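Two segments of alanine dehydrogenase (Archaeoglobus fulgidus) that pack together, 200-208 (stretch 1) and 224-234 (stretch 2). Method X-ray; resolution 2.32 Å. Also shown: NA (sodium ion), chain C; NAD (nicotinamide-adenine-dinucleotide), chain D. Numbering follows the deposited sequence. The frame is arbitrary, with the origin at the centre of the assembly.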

# COMPACT_ATOMS: atom_id res chain seq x y z
N PRO A 200 -21.80 -17.07 -15.56
CA PRO A 200 -21.97 -18.37 -14.89
C PRO A 200 -21.38 -19.56 -15.62
O PRO A 200 -21.59 -19.74 -16.82
N VAL A 201 -20.62 -20.35 -14.89
CA VAL A 201 -20.03 -21.56 -15.44
C VAL A 201 -20.67 -22.80 -14.79
O VAL A 201 -20.47 -23.93 -15.23
N VAL A 202 -21.43 -22.59 -13.73
CA VAL A 202 -22.09 -23.69 -13.04
C VAL A 202 -23.57 -23.37 -12.96
O VAL A 202 -23.95 -22.29 -12.51
N LYS A 203 -24.40 -24.31 -13.39
CA LYS A 203 -25.85 -24.12 -13.35
C LYS A 203 -26.44 -24.58 -12.04
O LYS A 203 -25.99 -25.57 -11.47
N ALA A 204 -27.44 -23.88 -11.54
CA ALA A 204 -28.07 -24.28 -10.28
C ALA A 204 -28.58 -25.71 -10.31
O ALA A 204 -28.32 -26.49 -9.41
N GLU A 205 -29.31 -26.07 -11.36
CA GLU A 205 -29.85 -27.42 -11.43
C GLU A 205 -28.78 -28.50 -11.41
O GLU A 205 -29.08 -29.66 -11.24
N TRP A 206 -27.52 -28.12 -11.60
CA TRP A 206 -26.44 -29.11 -11.57
C TRP A 206 -25.97 -29.34 -10.11
O TRP A 206 -25.31 -30.32 -9.81
N VAL A 207 -26.32 -28.42 -9.21
CA VAL A 207 -25.83 -28.56 -7.83
C VAL A 207 -26.78 -29.32 -6.93
O VAL A 207 -27.94 -28.93 -6.76
N GLU A 208 -26.26 -30.41 -6.37
CA GLU A 208 -27.04 -31.25 -5.47
C GLU A 208 -26.99 -30.73 -4.04
O GLU A 208 -26.08 -29.98 -3.66
N GLN A 224 -17.66 -13.47 -11.98
CA GLN A 224 -18.78 -14.26 -11.46
C GLN A 224 -18.78 -15.68 -12.04
O GLN A 224 -18.81 -15.84 -13.26
N GLU A 225 -18.77 -16.71 -11.19
CA GLU A 225 -18.77 -18.10 -11.71
C GLU A 225 -20.04 -18.91 -11.46
O GLU A 225 -20.24 -19.97 -12.10
N LEU A 226 -20.88 -18.44 -10.55
CA LEU A 226 -22.07 -19.18 -10.19
C LEU A 226 -23.38 -18.59 -10.60
O LEU A 226 -23.58 -17.39 -10.50
N ASP A 227 -24.25 -19.49 -11.07
CA ASP A 227 -25.63 -19.18 -11.43
C ASP A 227 -26.07 -18.49 -10.17
O ASP A 227 -25.89 -19.03 -9.10
N VAL A 228 -26.65 -17.31 -10.28
CA VAL A 228 -27.10 -16.61 -9.09
C VAL A 228 -28.14 -17.43 -8.30
O VAL A 228 -28.25 -17.28 -7.08
N GLU A 229 -28.89 -18.31 -8.96
CA GLU A 229 -29.90 -19.10 -8.24
C GLU A 229 -29.25 -20.01 -7.19
O GLU A 229 -29.92 -20.47 -6.26
N ILE A 230 -27.96 -20.31 -7.35
CA ILE A 230 -27.25 -21.14 -6.38
C ILE A 230 -27.07 -20.28 -5.13
O ILE A 230 -27.25 -20.76 -4.02
N LEU A 231 -26.74 -19.01 -5.32
CA LEU A 231 -26.53 -18.09 -4.20
C LEU A 231 -27.77 -17.95 -3.33
O LEU A 231 -27.69 -18.01 -2.10
N LYS A 232 -28.92 -17.77 -3.98
CA LYS A 232 -30.20 -17.61 -3.27
C LYS A 232 -30.55 -18.77 -2.32
O LYS A 232 -31.17 -18.59 -1.28
N LYS A 233 -30.13 -19.95 -2.74
CA LYS A 233 -30.43 -21.21 -2.06
C LYS A 233 -29.33 -21.71 -1.12
O LYS A 233 -29.43 -22.83 -0.59
N ALA A 234 -28.31 -20.89 -0.87
CA ALA A 234 -27.19 -21.37 -0.07
C ALA A 234 -26.81 -20.55 1.15
O ALA A 234 -27.20 -19.39 1.29

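Three residues, P200, A204 and I230, account for much of the 522 Å² buried between the stretches, and a single backbone bridge joins the stretches beside them. V201 N donates to E225 O (2.8 Å, 170°), V202 N makes a weak bond to the same E225 O (3.3 Å, 137°), and D227 N donates to V202 O (3.2 Å, 146°), the single bridge pairing V202 with L226.

P200 covers 73 Å² although its CA-to-CB bond points sideways. Its ring, C-gamma exo, lies along the start of stretch 2: P200 CD is 3.4 Å from Q224 OE1, and P200 CB is 3.9 Å from D227 N.

A204 buries as much, with CB pointing toward stretch 2. A204 CB lies 3.7 Å from E229 CB and 3.8 Å from I230 CG1. Its backbone is held by D227, a t rotamer that uses both carboxylate oxygens. D227 OD2 accepts from A204 N (3.0 Å, 165°), while D227 OD1 caps the helix by accepting from E229 N (3.0 Å, 166°). Water 1 extends this polar site, donating to D227 OD2 (3.0 Å) and E205 OE1 (2.9 Å) and accepting from E205 N (3.0 Å).

I230, chi1 m and chi2 t, points toward stretch 1. I230 CD1 is 3.8 Å from V202 CG1 and likewise 3.8 Å from V207 CG2, both valines being t, so one methyl contacts two side chains. L226 points away at CB, yet L226 CD1 returns to 4.2 Å from V202 CB.

At the exposed margin, K233 points toward stretch 1; water 2 accepts from K233 NZ (3.2 Å) and donates to V207 O (2.8 Å). Among the bound groups, E225 OE1 coordinates sodium at 2.4 Å, and V201 CG2 approaches NAD N6A at 3.5 Å.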

# COMPACT_ATOMS: atom_id res chain seq x y z
CB PRO A 200 -23.48 -18.48 -14.72
CG PRO A 200 -23.91 -17.02 -14.56
CD PRO A 200 -23.08 -16.34 -15.63
CB VAL A 201 -18.51 -21.59 -15.19
CG1 VAL A 201 -18.03 -23.01 -15.30
CG2 VAL A 201 -17.79 -20.69 -16.21
CB VAL A 202 -21.52 -23.90 -11.60
CG1 VAL A 202 -22.34 -24.95 -10.83
CG2 VAL A 202 -20.09 -24.34 -11.69
CB LYS A 203 -26.52 -24.87 -14.51
CG LYS A 203 -26.37 -24.15 -15.83
CD LYS A 203 -26.96 -24.90 -17.05
CE LYS A 203 -26.97 -23.95 -18.26
NZ LYS A 203 -27.17 -24.56 -19.62
CB ALA A 204 -29.22 -23.32 -9.91
CB GLU A 205 -30.76 -27.59 -12.66
CG GLU A 205 -30.01 -27.82 -13.96
CD GLU A 205 -30.63 -27.07 -15.13
OE1 GLU A 205 -30.85 -25.85 -15.02
OE2 GLU A 205 -30.87 -27.71 -16.18
CB TRP A 206 -25.23 -28.62 -12.38
CG TRP A 206 -25.46 -28.36 -13.85
CD1 TRP A 206 -26.57 -28.66 -14.59
CD2 TRP A 206 -24.52 -27.76 -14.77
NE1 TRP A 206 -26.39 -28.29 -15.91
CE2 TRP A 206 -25.14 -27.74 -16.05
CE3 TRP A 206 -23.23 -27.24 -14.63
CZ2 TRP A 206 -24.51 -27.22 -17.18
CZ3 TRP A 206 -22.60 -26.73 -15.77
CH2 TRP A 206 -23.25 -26.72 -17.02
CB VAL A 207 -25.53 -27.19 -7.18
CG1 VAL A 207 -24.95 -27.41 -5.76
CG2 VAL A 207 -24.55 -26.40 -8.04
CB GLU A 208 -26.51 -32.69 -5.49
CG GLU A 208 -26.20 -33.22 -6.91
CD GLU A 208 -26.72 -34.65 -7.17
OE1 GLU A 208 -26.16 -35.31 -8.05
OE2 GLU A 208 -27.67 -35.10 -6.50
CB GLN A 224 -20.08 -13.58 -11.84
CG GLN A 224 -21.34 -14.42 -11.63
CD GLN A 224 -22.55 -13.82 -12.35
OE1 GLN A 224 -22.55 -13.69 -13.58
NE2 GLN A 224 -23.55 -13.44 -11.60
CB GLU A 225 -17.62 -18.91 -11.11
CG GLU A 225 -16.27 -18.30 -11.20
CD GLU A 225 -15.22 -19.20 -10.55
OE1 GLU A 225 -14.99 -19.07 -9.33
OE2 GLU A 225 -14.66 -20.05 -11.25
CB LEU A 226 -22.09 -19.40 -8.67
CG LEU A 226 -21.49 -20.69 -8.08
CD1 LEU A 226 -20.21 -21.06 -8.75
CD2 LEU A 226 -21.31 -20.52 -6.59
CB ASP A 227 -26.44 -20.50 -11.57
CG ASP A 227 -27.91 -20.27 -12.02
OD1 ASP A 227 -28.46 -19.17 -11.83
OD2 ASP A 227 -28.54 -21.22 -12.54
CB VAL A 228 -27.65 -15.23 -9.47
CG1 VAL A 228 -28.31 -14.60 -8.31
CG2 VAL A 228 -26.50 -14.33 -9.92
CB GLU A 229 -30.73 -19.96 -9.21
CG GLU A 229 -31.73 -19.19 -10.11
CD GLU A 229 -32.88 -18.54 -9.34
OE1 GLU A 229 -33.40 -19.16 -8.39
OE2 GLU A 229 -33.30 -17.41 -9.69
CB ILE A 230 -25.83 -21.56 -6.88
CG1 ILE A 230 -25.95 -22.38 -8.16
CG2 ILE A 230 -25.09 -22.35 -5.84
CD1 ILE A 230 -24.60 -22.69 -8.84
CB LEU A 231 -26.07 -16.71 -4.70
CG LEU A 231 -24.72 -16.62 -5.42
CD1 LEU A 231 -24.38 -15.14 -5.77
CD2 LEU A 231 -23.64 -17.23 -4.53
CB LYS A 232 -31.34 -17.51 -4.28
CG LYS A 232 -31.29 -16.33 -5.18
CD LYS A 232 -32.45 -16.39 -6.13
CE LYS A 232 -32.44 -15.23 -7.08
NZ LYS A 232 -33.63 -15.26 -7.98
CB LYS A 233 -30.72 -22.24 -3.18
CG LYS A 233 -30.37 -23.70 -2.94
CD LYS A 233 -30.63 -24.59 -4.20
CE LYS A 233 -29.61 -24.35 -5.30
NZ LYS A 233 -29.44 -25.55 -6.24
CB ALA A 234 -25.94 -21.54 -0.99
NA NA C . -15.86 -17.41 -7.80
PA NAD D . -5.02 -20.00 -14.58
O1A NAD D . -5.19 -19.17 -15.79
O2A NAD D . -3.76 -20.88 -14.45
O5B NAD D . -6.26 -20.99 -14.13
C5B NAD D . -7.65 -20.78 -14.62
C4B NAD D . -8.04 -22.06 -15.40
O4B NAD D . -9.46 -21.78 -15.80
C3B NAD D . -7.33 -22.31 -16.81
O3B NAD D . -6.72 -23.66 -16.86
C2B NAD D . -8.42 -22.10 -17.88
O2B NAD D . -8.31 -22.75 -19.10
C1B NAD D . -9.70 -22.40 -17.04
N9A NAD D . -10.87 -21.73 -17.51
C8A NAD D . -11.07 -20.46 -18.01
N7A NAD D . -12.33 -20.21 -18.32
C5A NAD D . -13.04 -21.30 -18.04
C6A NAD D . -14.46 -21.60 -18.17
N6A NAD D . -15.31 -20.73 -18.65
N1A NAD D . -14.82 -22.87 -17.76
C2A NAD D . -13.95 -23.79 -17.27
N3A NAD D . -12.57 -23.54 -17.14
C4A NAD D . -12.16 -22.28 -17.52
O3 NAD D . -5.16 -19.23 -13.10
PN NAD D . -4.99 -19.70 -11.48
O1N NAD D . -4.88 -21.20 -11.45
O2N NAD D . -3.97 -18.79 -10.82
O5D NAD D . -6.55 -19.27 -10.98
C5D NAD D . -6.91 -17.87 -11.60
C4D NAD D . -8.18 -17.32 -11.05
O4D NAD D . -8.04 -17.29 -9.52
C3D NAD D . -8.49 -15.84 -11.44
O3D NAD D . -9.90 -15.54 -11.38
C2D NAD D . -7.68 -15.10 -10.37
O2D NAD D . -7.82 -13.72 -10.38
C1D NAD D . -8.14 -15.88 -9.05
N1N NAD D . -7.26 -15.92 -7.84
C2N NAD D . -7.99 -15.57 -6.62
C3N NAD D . -7.23 -15.78 -5.41
C7N NAD D . -8.06 -15.37 -4.04
O7N NAD D . -7.39 -15.07 -3.01
N7N NAD D . -9.43 -15.38 -4.09
C4N NAD D . -5.92 -16.30 -5.31
C5N NAD D . -5.33 -16.61 -6.60
C6N NAD D . -5.98 -16.43 -7.82
O HOH W 1 -29.89 -23.78 -13.25
O HOH W 2 -30.16 -28.40 -5.07